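Local coordinates for protein eukaryotic translation initiation factor 4 gamma 5 (Trypanosoma cruzi, PDB 6OZU) that probably acts in translation initiation as an eIF4G-type scaffold, its MIF4G domain serving, as in relatives, as a docking platform for partners such as the helicase eIF4A, at residues Val18-Leu23 with Tyr65-Leu69; Gly13-Arg17 with Met26-Leu30; Ala102-Ala107 with Trp159-Thr164; Arg168-Ala172 with Gln214-Leu220. All blocks are in the same frame, centred on the assembly; numbering follows the deposited sequence.

The four contacts form two pairs at opposite ends of an all-helical MIF4G domain. Contacts 1 and 2 have centres about 8 Å apart and interleave along the chain: helix 6-17 packs on helix 23-31 in contact 2, and the turn joining them leans on helix 63-76 in contact 1. Contacts 3 and 4 come later in sequence, with centres about 15 Å apart; the first joins helix 82-112 to the end of helix 150-162, the second the loop after that helix to the start of helix 215-235, and both touch one sulfate. Some 31 Å separates the centres of contacts 1 and 3; the two pairs sit on opposite sides of the chain's centre and do not touch.

Contact 1: Val18-Leu23 with Tyr65-Leu69; sequences VGEGNL and YYVKL
Val18 puts one methyl on each of two neighbouring tyrosines of helix 63-76: Val18 CG2 lies 4.0 Å from CB of Tyr65, while Val18 CG1 meets CE1 of the Tyr66 ring at 3.9 Å. CG2 also meets Leu69 CD1 tip to tip. The Tyr65 ring carries most of the remaining contact. Gly19 C sits 3.9 Å above one face of the Tyr65 ring, displaced toward the rim, and Leu23 CD2 approaches the ring edge, 4.1 Å from CD1 of Tyr65. At the far end, Glu20 CB comes within 3.3 Å of Tyr65 OH. Leu23, whose CG stands anti to the backbone N (chi1 179°), sends CD2 on to the aliphatic part of Lys68, 3.8 Å from its CD; the amine of Lys68 is engaged by His145.

In the second shell, the turn is held by Asn22. Asn22 OD1 accepts from Gly19 N at 2.9 Å with a bent N-H...O angle of 135°, while ND2 bonds to Arg17 O. Tyr66 OH is in turn hydrogen-bonded to Lys53. No hydrogen bond crosses between the two segments. The arrangement is that of an alpha-alpha hairpin turn, between helices 6-17 and 23-31, resting on a later helix, as expected of the helical-repeat architecture of MIF4G domains.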
loop_
_atom_site.group_PDB
_atom_site.type_symbol
_atom_site.label_atom_id
_atom_site.label_comp_id
_atom_site.label_asym_id
_atom_site.label_seq_id
_atom_site.Cartn_x
_atom_site.Cartn_y
_atom_site.Cartn_z
ATOM N N VAL A 18 -7.270 -15.842 -10.323
ATOM C CA VAL A 18 -6.090 -15.958 -9.462
ATOM C C VAL A 18 -6.465 -16.289 -7.985
ATOM O O VAL A 18 -7.373 -15.698 -7.386
ATOM C CB VAL A 18 -5.086 -14.764 -9.602
ATOM C CG1 VAL A 18 -5.564 -13.504 -8.883
ATOM C CG2 VAL A 18 -3.686 -15.159 -9.150
ATOM N N GLY A 19 -5.747 -17.285 -7.470
ATOM C CA GLY A 19 -5.823 -17.816 -6.113
ATOM C C GLY A 19 -4.528 -18.499 -5.707
ATOM O O GLY A 19 -3.574 -18.554 -6.499
ATOM N N GLU A 20 -4.485 -19.019 -4.460
ATOM C CA GLU A 20 -3.326 -19.707 -3.871
ATOM C C GLU A 20 -2.827 -20.882 -4.745
ATOM O O GLU A 20 -1.637 -20.926 -5.100
ATOM C CB GLU A 20 -3.666 -20.175 -2.444
ATOM C CG GLU A 20 -2.509 -20.774 -1.647
ATOM C CD GLU A 20 -2.920 -21.769 -0.576
ATOM O OE1 GLU A 20 -3.567 -22.782 -0.931
ATOM O OE2 GLU A 20 -2.578 -21.555 0.612
ATOM N N GLY A 21 -3.758 -21.757 -5.127
ATOM C CA GLY A 21 -3.492 -22.940 -5.932
ATOM C C GLY A 21 -2.969 -22.716 -7.338
ATOM O O GLY A 21 -2.060 -23.440 -7.762
ATOM N N ASN A 22 -3.534 -21.728 -8.080
ATOM C CA ASN A 22 -3.178 -21.491 -9.492
ATOM C C ASN A 22 -2.318 -20.245 -9.795
ATOM O O ASN A 22 -2.137 -19.922 -10.974
ATOM C CB ASN A 22 -4.437 -21.473 -10.382
ATOM C CG ASN A 22 -5.399 -20.317 -10.193
ATOM O OD1 ASN A 22 -5.134 -19.313 -9.520
ATOM N ND2 ASN A 22 -6.556 -20.447 -10.811
ATOM N N LEU A 23 -1.761 -19.589 -8.765
ATOM C CA LEU A 23 -0.887 -18.431 -8.940
ATOM C C LEU A 23 0.247 -18.687 -9.990
ATOM O O LEU A 23 0.401 -17.839 -10.877
ATOM C CB LEU A 23 -0.344 -17.935 -7.581
ATOM C CG LEU A 23 0.607 -16.734 -7.589
ATOM C CD1 LEU A 23 -0.088 -15.448 -8.040
ATOM C CD2 LEU A 23 1.220 -16.542 -6.236
ATOM N N TYR A 65 -2.223 -11.525 -4.175
ATOM C CA TYR A 65 -2.046 -12.248 -5.437
ATOM C C TYR A 65 -1.934 -11.303 -6.617
ATOM O O TYR A 65 -1.170 -11.597 -7.528
ATOM C CB TYR A 65 -3.141 -13.308 -5.667
ATOM C CG TYR A 65 -3.202 -14.331 -4.560
ATOM C CD1 TYR A 65 -2.237 -15.331 -4.453
ATOM C CD2 TYR A 65 -4.195 -14.273 -3.583
ATOM C CE1 TYR A 65 -2.266 -16.254 -3.409
ATOM C CE2 TYR A 65 -4.238 -15.193 -2.538
ATOM C CZ TYR A 65 -3.276 -16.188 -2.459
ATOM O OH TYR A 65 -3.309 -17.089 -1.425
ATOM N N TYR A 66 -2.702 -10.180 -6.608
ATOM C CA TYR A 66 -2.689 -9.141 -7.641
ATOM C C TYR A 66 -1.320 -8.504 -7.642
ATOM O O TYR A 66 -0.720 -8.318 -8.707
ATOM C CB TYR A 66 -3.728 -8.037 -7.359
ATOM C CG TYR A 66 -5.161 -8.491 -7.253
ATOM C CD1 TYR A 66 -5.613 -9.611 -7.946
ATOM C CD2 TYR A 66 -6.076 -7.786 -6.484
ATOM C CE1 TYR A 66 -6.943 -10.022 -7.867
ATOM C CE2 TYR A 66 -7.394 -8.218 -6.354
ATOM C CZ TYR A 66 -7.829 -9.325 -7.064
ATOM O OH TYR A 66 -9.136 -9.736 -6.961
ATOM N N VAL A 67 -0.835 -8.182 -6.431
ATOM C CA VAL A 67 0.456 -7.571 -6.155
ATOM C C VAL A 67 1.592 -8.543 -6.564
ATOM O O VAL A 67 2.575 -8.097 -7.152
ATOM C CB VAL A 67 0.488 -7.064 -4.683
ATOM C CG1 VAL A 67 1.885 -6.757 -4.215
ATOM C CG2 VAL A 67 -0.388 -5.829 -4.511
ATOM N N LYS A 68 1.406 -9.871 -6.360
ATOM C CA LYS A 68 2.375 -10.902 -6.773
ATOM C C LYS A 68 2.459 -11.069 -8.305
ATOM O O LYS A 68 3.488 -11.530 -8.812
ATOM C CB LYS A 68 2.086 -12.241 -6.091
ATOM C CG LYS A 68 2.634 -12.318 -4.676
ATOM C CD LYS A 68 2.250 -13.619 -3.986
ATOM C CE LYS A 68 2.547 -13.581 -2.517
ATOM N NZ LYS A 68 1.705 -12.591 -1.811
ATOM N N LEU A 69 1.380 -10.690 -9.029
ATOM C CA LEU A 69 1.302 -10.740 -10.492
ATOM C C LEU A 69 2.093 -9.575 -11.071
ATOM O O LEU A 69 2.739 -9.735 -12.100
ATOM C CB LEU A 69 -0.159 -10.707 -10.989
ATOM C CG LEU A 69 -0.983 -11.997 -10.839
ATOM C CD1 LEU A 69 -2.448 -11.741 -11.130
ATOM C CD2 LEU A 69 -0.456 -13.123 -11.737
#

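Contact 2: Gly13-Arg17 with Met26-Leu30; sequences GILGR and MKEEL
Glu29 OE2 takes a hydrogen bond from Arg17 NH1 at 3.0 Å, nearly straight with an N-H...O angle of 163°, and this salt bridge is the polar link between the two segments. The oxygen offers its syn lone pair and lies close to the guanidinium plane, at the edge, although the carboxylate and guanidinium planes are turned 40° apart. Arg17 NE is farther from Glu29 OE2, at 3.7 Å, so the grip is through one nitrogen rather than a two-pronged pair. The Arg17 chain runs extended from CG to NE and crosses Glu29 at about a right angle; on its way Arg17 CG passes 3.7 Å from Met26 SD.

Beneath the bridge, Ile14 divides its branches along helix 23-31. Ile14 CG2, anti to the backbone N, touches Met26 O at 3.8 Å and Met26 CB at 4.1 Å, whereas Ile14 CD1 reaches Leu30 N at 3.9 Å. The Met26 chain, bent about its CB-CG and CG-SD bonds, curls its sulfur back toward Arg17. The segment axes are antiparallel (179°) and 10.1 Å apart, the geometry of an alpha-alpha hairpin. Leu69 of helix 63-76 lies against Ile14, and Leu73 against Leu30, extending the apolar layer to a third helix. The chemistry is thus divided: apolar side chains fill the buried seam, while an ion pair with its arginine exposed spans the outer margin, where solvent would probably moderate its strength.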
loop_
_atom_site.group_PDB
_atom_site.type_symbol
_atom_site.label_atom_id
_atom_site.label_comp_id
_atom_site.label_asym_id
_atom_site.label_seq_id
_atom_site.Cartn_x
_atom_site.Cartn_y
_atom_site.Cartn_z
ATOM N N GLY A 13 -9.552 -11.238 -16.656
ATOM C CA GLY A 13 -9.717 -12.684 -16.582
ATOM C C GLY A 13 -8.743 -13.308 -15.602
ATOM O O GLY A 13 -9.169 -13.971 -14.661
ATOM N N ILE A 14 -7.435 -13.025 -15.771
ATOM C CA ILE A 14 -6.348 -13.504 -14.906
ATOM C C ILE A 14 -6.590 -13.112 -13.437
ATOM O O ILE A 14 -6.460 -13.963 -12.558
ATOM C CB ILE A 14 -4.956 -13.034 -15.450
ATOM C CG1 ILE A 14 -4.658 -13.679 -16.824
ATOM C CG2 ILE A 14 -3.817 -13.314 -14.442
ATOM C CD1 ILE A 14 -3.642 -12.953 -17.680
ATOM N N LEU A 15 -6.965 -11.836 -13.180
ATOM C CA LEU A 15 -7.232 -11.307 -11.827
ATOM C C LEU A 15 -8.430 -12.017 -11.175
ATOM O O LEU A 15 -8.468 -12.199 -9.956
ATOM C CB LEU A 15 -7.452 -9.780 -11.847
ATOM C CG LEU A 15 -6.285 -8.894 -12.300
ATOM C CD1 LEU A 15 -6.767 -7.512 -12.650
ATOM C CD2 LEU A 15 -5.193 -8.815 -11.254
ATOM N N GLY A 16 -9.380 -12.422 -12.005
ATOM C CA GLY A 16 -10.542 -13.181 -11.577
ATOM C C GLY A 16 -10.153 -14.568 -11.092
ATOM O O GLY A 16 -10.327 -14.870 -9.905
ATOM N N ARG A 17 -9.572 -15.412 -11.995
ATOM C CA ARG A 17 -9.164 -16.790 -11.666
ATOM C C ARG A 17 -7.966 -16.926 -10.694
ATOM O O ARG A 17 -7.711 -18.037 -10.248
ATOM C CB ARG A 17 -8.920 -17.686 -12.912
ATOM C CG ARG A 17 -8.482 -17.020 -14.200
ATOM C CD ARG A 17 -8.621 -17.948 -15.402
ATOM N NE ARG A 17 -7.922 -17.428 -16.586
ATOM C CZ ARG A 17 -8.519 -16.902 -17.654
ATOM N NH1 ARG A 17 -7.796 -16.451 -18.670
ATOM N NH2 ARG A 17 -9.842 -16.827 -17.714
ATOM N N MET A 26 -1.211 -18.481 -13.414
ATOM C CA MET A 26 -1.638 -17.100 -13.642
ATOM C C MET A 26 -0.461 -16.193 -14.012
ATOM O O MET A 26 -0.595 -15.330 -14.892
ATOM C CB MET A 26 -2.462 -16.572 -12.448
ATOM C CG MET A 26 -3.815 -17.276 -12.286
ATOM S SD MET A 26 -4.809 -17.356 -13.807
ATOM C CE MET A 26 -4.602 -19.095 -14.267
ATOM N N LYS A 27 0.703 -16.432 -13.369
ATOM C CA LYS A 27 1.964 -15.753 -13.638
ATOM C C LYS A 27 2.402 -16.071 -15.067
ATOM O O LYS A 27 2.831 -15.156 -15.783
ATOM C CB LYS A 27 3.043 -16.207 -12.649
ATOM C CG LYS A 27 2.949 -15.543 -11.286
ATOM C CD LYS A 27 4.024 -16.065 -10.365
ATOM C CE LYS A 27 4.051 -15.309 -9.079
ATOM N NZ LYS A 27 4.702 -16.107 -8.009
ATOM N N GLU A 28 2.279 -17.356 -15.496
ATOM C CA GLU A 28 2.687 -17.719 -16.853
ATOM C C GLU A 28 1.663 -17.240 -17.897
ATOM O O GLU A 28 2.080 -16.903 -19.006
ATOM C CB GLU A 28 3.068 -19.207 -17.012
ATOM C CG GLU A 28 1.975 -20.231 -16.759
ATOM C CD GLU A 28 2.467 -21.640 -16.474
ATOM O OE1 GLU A 28 1.877 -22.599 -17.026
ATOM O OE2 GLU A 28 3.437 -21.788 -15.693
ATOM N N GLU A 29 0.350 -17.145 -17.533
ATOM C CA GLU A 29 -0.686 -16.596 -18.424
ATOM C C GLU A 29 -0.442 -15.097 -18.704
ATOM O O GLU A 29 -0.683 -14.635 -19.819
ATOM C CB GLU A 29 -2.089 -16.803 -17.845
ATOM C CG GLU A 29 -2.714 -18.131 -18.222
ATOM C CD GLU A 29 -4.229 -18.172 -18.162
ATOM O OE1 GLU A 29 -4.773 -19.193 -17.682
ATOM O OE2 GLU A 29 -4.875 -17.195 -18.608
ATOM N N LEU A 30 0.046 -14.354 -17.686
ATOM C CA LEU A 30 0.355 -12.930 -17.771
ATOM C C LEU A 30 1.598 -12.699 -18.628
ATOM O O LEU A 30 1.560 -11.827 -19.500
ATOM C CB LEU A 30 0.505 -12.319 -16.369
ATOM C CG LEU A 30 0.727 -10.800 -16.262
ATOM C CD1 LEU A 30 -0.515 -10.014 -16.668
ATOM C CD2 LEU A 30 1.092 -10.422 -14.854
#

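Contact 3: Ala102-Ala107 with Trp159-Thr164; sequences AEEAQA and WLLYGT. With SO4 (sulfate ion), chain G.
Two helices of the MIF4G helical array meet here: the C-terminal third of helix 82-112 lies against the last turn of helix 150-162 and the bend after it. The indole of Trp159 is the centrepiece. Glu103 lays its aliphatic chain over one face as a CH-pi contact, Glu103 CG standing 3.6 Å from the centroid of the Trp159 five-membered ring and 12° off its normal. Its chain is fully extended (chi1 -176°), which carries the carboxylate along the indole with the two planes only 6° apart, and OE2 ends in a salt bridge with Arg166. Gln106 CG approaches the six-membered ring obliquely, 3.9 Å from Trp159 CZ3.

Beyond the helix end, Gly163 has positive phi, and the chain turns so that Thr164 faces helix 82-112. Thr164 CG2 packs 3.6 Å from Glu103 O. The other branch turns to a sulfate, probably from the crystallisation liquor: Thr164 OG1 donates to O2 of the chain G sulfate at 3.1 Å.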
loop_
_atom_site.group_PDB
_atom_site.type_symbol
_atom_site.label_atom_id
_atom_site.label_comp_id
_atom_site.label_asym_id
_atom_site.label_seq_id
_atom_site.Cartn_x
_atom_site.Cartn_y
_atom_site.Cartn_z
ATOM N N ALA A 102 -6.476 9.049 -1.865
ATOM C CA ALA A 102 -6.700 8.662 -0.479
ATOM C C ALA A 102 -6.458 9.838 0.473
ATOM O O ALA A 102 -7.297 10.069 1.327
ATOM C CB ALA A 102 -5.845 7.465 -0.118
ATOM N N GLU A 103 -5.388 10.647 0.260
ATOM C CA GLU A 103 -5.089 11.833 1.070
ATOM C C GLU A 103 -6.196 12.894 0.967
ATOM O O GLU A 103 -6.715 13.332 1.993
ATOM C CB GLU A 103 -3.730 12.440 0.675
ATOM C CG GLU A 103 -3.321 13.614 1.553
ATOM C CD GLU A 103 -2.017 14.299 1.205
ATOM O OE1 GLU A 103 -1.347 13.872 0.237
ATOM O OE2 GLU A 103 -1.662 15.271 1.908
ATOM N N GLU A 104 -6.542 13.300 -0.262
ATOM C CA GLU A 104 -7.578 14.289 -0.564
ATOM C C GLU A 104 -8.989 13.864 -0.126
ATOM O O GLU A 104 -9.775 14.732 0.253
ATOM C CB GLU A 104 -7.546 14.684 -2.056
ATOM C CG GLU A 104 -8.284 15.974 -2.401
ATOM C CD GLU A 104 -8.001 17.215 -1.571
ATOM O OE1 GLU A 104 -6.815 17.499 -1.280
ATOM O OE2 GLU A 104 -8.975 17.919 -1.226
ATOM N N ALA A 105 -9.301 12.546 -0.156
ATOM C CA ALA A 105 -10.587 12.003 0.273
ATOM C C ALA A 105 -10.746 12.202 1.789
ATOM O O ALA A 105 -11.827 12.571 2.246
ATOM C CB ALA A 105 -10.667 10.527 -0.085
ATOM N N GLN A 106 -9.644 12.003 2.550
ATOM C CA GLN A 106 -9.529 12.205 3.994
ATOM C C GLN A 106 -9.753 13.698 4.319
ATOM O O GLN A 106 -10.551 14.014 5.210
ATOM C CB GLN A 106 -8.136 11.743 4.477
ATOM C CG GLN A 106 -7.921 11.791 5.981
ATOM C CD GLN A 106 -8.777 10.778 6.718
ATOM O OE1 GLN A 106 -8.760 9.565 6.426
ATOM N NE2 GLN A 106 -9.548 11.257 7.696
ATOM N N ALA A 107 -9.049 14.595 3.589
ATOM C CA ALA A 107 -9.123 16.062 3.709
ATOM C C ALA A 107 -10.531 16.578 3.418
ATOM O O ALA A 107 -11.017 17.449 4.139
ATOM C CB ALA A 107 -8.131 16.712 2.765
ATOM N N TRP A 159 0.445 12.322 6.833
ATOM C CA TRP A 159 -0.930 12.813 6.960
ATOM C C TRP A 159 -1.810 11.889 7.784
ATOM O O TRP A 159 -2.709 12.358 8.475
ATOM C CB TRP A 159 -1.582 13.166 5.612
ATOM C CG TRP A 159 -1.710 12.052 4.612
ATOM C CD1 TRP A 159 -0.944 11.871 3.492
ATOM C CD2 TRP A 159 -2.772 11.070 4.542
ATOM N NE1 TRP A 159 -1.439 10.822 2.744
ATOM C CE2 TRP A 159 -2.542 10.291 3.384
ATOM C CE3 TRP A 159 -3.909 10.797 5.329
ATOM C CZ2 TRP A 159 -3.384 9.228 3.023
ATOM C CZ3 TRP A 159 -4.733 9.739 4.972
ATOM C CH2 TRP A 159 -4.470 8.972 3.831
ATOM N N LEU A 160 -1.532 10.582 7.755
ATOM C CA LEU A 160 -2.285 9.592 8.529
ATOM C C LEU A 160 -2.130 9.821 10.031
ATOM O O LEU A 160 -3.119 9.715 10.761
ATOM C CB LEU A 160 -1.828 8.185 8.130
ATOM C CG LEU A 160 -2.741 7.012 8.469
ATOM C CD1 LEU A 160 -3.946 6.960 7.524
ATOM C CD2 LEU A 160 -1.977 5.716 8.385
ATOM N N LEU A 161 -0.893 10.165 10.491
ATOM C CA LEU A 161 -0.591 10.401 11.899
ATOM C C LEU A 161 -0.646 11.863 12.322
ATOM O O LEU A 161 -1.162 12.158 13.398
ATOM C CB LEU A 161 0.780 9.817 12.269
ATOM C CG LEU A 161 1.007 8.294 12.097
ATOM C CD1 LEU A 161 2.485 7.970 12.282
ATOM C CD2 LEU A 161 0.156 7.468 13.083
ATOM N N TYR A 162 -0.067 12.772 11.518
ATOM C CA TYR A 162 -0.016 14.207 11.825
ATOM C C TYR A 162 -1.162 15.022 11.241
ATOM O O TYR A 162 -1.250 16.211 11.534
ATOM C CB TYR A 162 1.332 14.821 11.414
ATOM C CG TYR A 162 2.535 14.286 12.170
ATOM C CD1 TYR A 162 2.841 14.751 13.444
ATOM C CD2 TYR A 162 3.410 13.378 11.578
ATOM C CE1 TYR A 162 3.976 14.306 14.123
ATOM C CE2 TYR A 162 4.537 12.913 12.254
ATOM C CZ TYR A 162 4.818 13.386 13.525
ATOM O OH TYR A 162 5.911 12.935 14.208
ATOM N N GLY A 163 -2.037 14.390 10.457
ATOM C CA GLY A 163 -3.162 15.059 9.827
ATOM C C GLY A 163 -2.832 15.584 8.446
ATOM O O GLY A 163 -1.656 15.782 8.109
ATOM N N THR A 164 -3.873 15.823 7.640
ATOM C CA THR A 164 -3.728 16.340 6.272
ATOM C C THR A 164 -3.116 17.759 6.280
ATOM O O THR A 164 -2.308 18.076 5.405
ATOM C CB THR A 164 -5.049 16.203 5.479
ATOM O OG1 THR A 164 -6.154 16.659 6.277
ATOM C CG2 THR A 164 -5.310 14.754 5.043
HETATM S S SO4 G . -7.061 15.112 10.031
HETATM O O1 SO4 G . -6.248 16.300 10.331
HETATM O O2 SO4 G . -7.477 15.135 8.627
HETATM O O3 SO4 G . -6.293 13.885 10.279
HETATM O O4 SO4 G . -8.249 15.121 10.887
#

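Contact 4: Arg168-Ala172 with Gln214-Leu220; sequences RRFPA and QRRMQFL. With SO4 (sulfate ion), chain D; SO4 (sulfate ion), chain E; SO4 (sulfate ion), chain H; SO4 (sulfate ion), chain G.
Apolar contact centres on Phe170, which the loop presses against the start of helix 215-235. With CG anti to the backbone N (chi1 -163°), Phe170 brings its CD1 to 3.3 Å from Arg216 CB and its CZ to 3.9 Å from Leu220 CD1. Arg216 CD lies over one ring face and Pro171 CD over the opposite one. The Arg216 guanidinium inclines 20° to the ring plane, with Phe170 CB over its centre. Pro171 CD also packs 3.6 Å from Met217 CE.

Water-mediated bonds tie the backbones. Arg169 O accepts from two waters, one bound by Gln214 N, the other by Met217 N; the latter also donates to O3 of the chain D sulfate.

Hydrogen bonds from charged side chains and backbone N-H groups gather around sulfates. Arg216 N and NE both donate to O3 of sulfate D, Arg216 N at 3.2 Å and 176°, while Arg216 NH2 reaches O1 of sulfate D at 3.0 Å. Sulfate E accepts Arg169 N, at 3.0 Å, and Phe170 N through its O2. Arg168 NH2 binds O3 of sulfate H at 2.9 Å, its guanidinium oriented by a hydrogen bond from Arg168 NE to Phe170 O. The helix N-terminus and clustered arginines thus probably make a surface that attracts anions, here sulfates probably from the crystallisation liquor.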
loop_
_atom_site.group_PDB
_atom_site.type_symbol
_atom_site.label_atom_id
_atom_site.label_comp_id
_atom_site.label_asym_id
_atom_site.label_seq_id
_atom_site.Cartn_x
_atom_site.Cartn_y
_atom_site.Cartn_z
ATOM N N ARG A 168 -1.665 18.060 13.809
ATOM C CA ARG A 168 -2.111 17.181 14.911
ATOM C C ARG A 168 -1.032 16.835 15.928
ATOM O O ARG A 168 0.123 16.607 15.562
ATOM C CB ARG A 168 -2.740 15.876 14.401
ATOM C CG ARG A 168 -4.008 16.051 13.581
ATOM C CD ARG A 168 -4.723 14.726 13.443
ATOM N NE ARG A 168 -5.284 14.300 14.725
ATOM C CZ ARG A 168 -6.583 14.236 14.993
ATOM N NH1 ARG A 168 -7.478 14.543 14.061
ATOM N NH2 ARG A 168 -7.000 13.844 16.190
ATOM N N ARG A 169 -1.429 16.765 17.206
ATOM C CA ARG A 169 -0.549 16.373 18.313
ATOM C C ARG A 169 -0.439 14.839 18.329
ATOM O O ARG A 169 0.648 14.302 18.515
ATOM C CB ARG A 169 -1.093 16.889 19.655
ATOM C CG ARG A 169 -0.912 18.388 19.851
ATOM C CD ARG A 169 -1.355 18.850 21.226
ATOM N NE ARG A 169 -0.959 20.238 21.487
ATOM C CZ ARG A 169 0.185 20.609 22.059
ATOM N NH1 ARG A 169 0.452 21.895 22.251
ATOM N NH2 ARG A 169 1.072 19.696 22.444
ATOM N N PHE A 170 -1.562 14.151 18.045
ATOM C CA PHE A 170 -1.701 12.703 18.024
ATOM C C PHE A 170 -2.751 12.293 16.974
ATOM O O PHE A 170 -3.715 13.040 16.788
ATOM C CB PHE A 170 -2.123 12.224 19.430
ATOM C CG PHE A 170 -1.923 10.756 19.694
ATOM C CD1 PHE A 170 -0.644 10.212 19.765
ATOM C CD2 PHE A 170 -3.007 9.919 19.896
ATOM C CE1 PHE A 170 -0.458 8.854 20.006
ATOM C CE2 PHE A 170 -2.816 8.557 20.156
ATOM C CZ PHE A 170 -1.543 8.034 20.213
ATOM N N PRO A 171 -2.597 11.129 16.278
ATOM C CA PRO A 171 -3.595 10.748 15.258
ATOM C C PRO A 171 -5.015 10.511 15.749
ATOM O O PRO A 171 -5.247 10.170 16.910
ATOM C CB PRO A 171 -3.018 9.470 14.636
ATOM C CG PRO A 171 -2.052 8.970 15.613
ATOM C CD PRO A 171 -1.504 10.136 16.347
ATOM N N ALA A 172 -5.972 10.666 14.821
ATOM C CA ALA A 172 -7.391 10.454 15.046
ATOM C C ALA A 172 -7.608 8.960 15.240
ATOM O O ALA A 172 -6.740 8.164 14.861
ATOM C CB ALA A 172 -8.175 10.955 13.849
ATOM N N GLN A 214 5.021 15.172 19.677
ATOM C CA GLN A 214 4.722 15.528 21.058
ATOM C C GLN A 214 4.874 14.277 21.963
ATOM O O GLN A 214 5.432 13.275 21.512
ATOM C CB GLN A 214 3.350 16.222 21.173
ATOM C CG GLN A 214 3.271 17.589 20.484
ATOM C CD GLN A 214 4.339 18.545 20.960
ATOM O OE1 GLN A 214 5.320 18.813 20.251
ATOM N NE2 GLN A 214 4.185 19.059 22.180
ATOM N N ARG A 215 4.434 14.348 23.238
ATOM C CA ARG A 215 4.588 13.266 24.219
ATOM C C ARG A 215 3.957 11.938 23.759
ATOM O O ARG A 215 4.662 10.922 23.740
ATOM C CB ARG A 215 4.056 13.674 25.627
ATOM C CG ARG A 215 4.593 14.964 26.267
ATOM C CD ARG A 215 3.828 15.302 27.524
ATOM N NE ARG A 215 2.700 16.220 27.299
ATOM C CZ ARG A 215 1.978 16.787 28.261
ATOM N NH1 ARG A 215 2.267 16.565 29.536
ATOM N NH2 ARG A 215 0.966 17.586 27.954
ATOM N N ARG A 216 2.655 11.944 23.365
ATOM C CA ARG A 216 1.967 10.719 22.948
ATOM C C ARG A 216 2.513 10.211 21.625
ATOM O O ARG A 216 2.636 8.995 21.451
ATOM C CB ARG A 216 0.448 10.903 22.847
ATOM C CG ARG A 216 -0.339 11.007 24.143
ATOM C CD ARG A 216 -1.725 11.575 23.859
ATOM N NE ARG A 216 -1.620 12.905 23.254
ATOM C CZ ARG A 216 -2.606 13.592 22.692
ATOM N NH1 ARG A 216 -3.825 13.069 22.602
ATOM N NH2 ARG A 216 -2.382 14.804 22.213
ATOM N N MET A 217 2.876 11.144 20.711
ATOM C CA MET A 217 3.414 10.848 19.384
ATOM C C MET A 217 4.809 10.210 19.450
ATOM O O MET A 217 5.120 9.303 18.668
ATOM C CB MET A 217 3.401 12.094 18.486
ATOM C CG MET A 217 3.551 11.771 17.007
ATOM S SD MET A 217 2.184 10.782 16.337
ATOM C CE MET A 217 1.441 11.972 15.322
ATOM N N GLN A 218 5.644 10.685 20.378
ATOM C CA GLN A 218 6.966 10.133 20.571
ATOM C C GLN A 218 6.874 8.778 21.228
ATOM O O GLN A 218 7.618 7.883 20.840
ATOM C CB GLN A 218 7.826 11.074 21.383
ATOM C CG GLN A 218 9.135 11.333 20.680
ATOM C CD GLN A 218 10.161 11.898 21.599
ATOM O OE1 GLN A 218 10.657 11.210 22.477
ATOM N NE2 GLN A 218 10.503 13.161 21.406
ATOM N N PHE A 219 5.940 8.605 22.194
ATOM C CA PHE A 219 5.728 7.313 22.850
ATOM C C PHE A 219 5.230 6.285 21.824
ATOM O O PHE A 219 5.723 5.161 21.809
ATOM C CB PHE A 219 4.786 7.423 24.072
ATOM C CG PHE A 219 4.749 6.169 24.919
ATOM C CD1 PHE A 219 5.762 5.894 25.836
ATOM C CD2 PHE A 219 3.722 5.239 24.772
ATOM C CE1 PHE A 219 5.751 4.705 26.586
ATOM C CE2 PHE A 219 3.708 4.056 25.535
ATOM C CZ PHE A 219 4.722 3.801 26.435
ATOM N N LEU A 220 4.312 6.697 20.932
ATOM C CA LEU A 220 3.769 5.845 19.880
ATOM C C LEU A 220 4.860 5.325 18.951
ATOM O O LEU A 220 4.971 4.111 18.779
ATOM C CB LEU A 220 2.686 6.573 19.077
ATOM C CG LEU A 220 2.022 5.750 17.966
ATOM C CD1 LEU A 220 0.631 5.422 18.315
ATOM C CD2 LEU A 220 2.055 6.466 16.675
HETATM S S SO4 D . 0.742 15.907 24.065
HETATM O O1 SO4 D . -0.290 16.671 23.354
HETATM O O2 SO4 D . 2.006 16.658 24.124
HETATM O O3 SO4 D . 0.922 14.629 23.366
HETATM O O4 SO4 D . 0.280 15.673 25.428
HETATM S S SO4 E . -5.078 16.231 19.388
HETATM O O1 SO4 E . -6.233 16.997 18.919
HETATM O O2 SO4 E . -4.183 16.041 18.243
HETATM O O3 SO4 E . -4.399 16.951 20.472
HETATM O O4 SO4 E . -5.514 14.933 19.918
HETATM S S SO4 H . -10.935 14.565 15.629
HETATM O O1 SO4 H . -11.470 13.255 15.251
HETATM O O2 SO4 H . -10.478 15.274 14.428
HETATM O O3 SO4 H . -9.817 14.378 16.558
HETATM O O4 SO4 H . -11.980 15.348 16.288
HETATM S S SO4 G . -7.061 15.112 10.031
HETATM O O1 SO4 G . -6.248 16.300 10.331
HETATM O O2 SO4 G . -7.477 15.135 8.627
HETATM O O3 SO4 G . -6.293 13.885 10.279
HETATM O O4 SO4 G . -8.249 15.121 10.887
HETATM O O HOH W 1 1.567 13.612 20.924
HETATM O O HOH W 2 3.172 15.404 17.614
#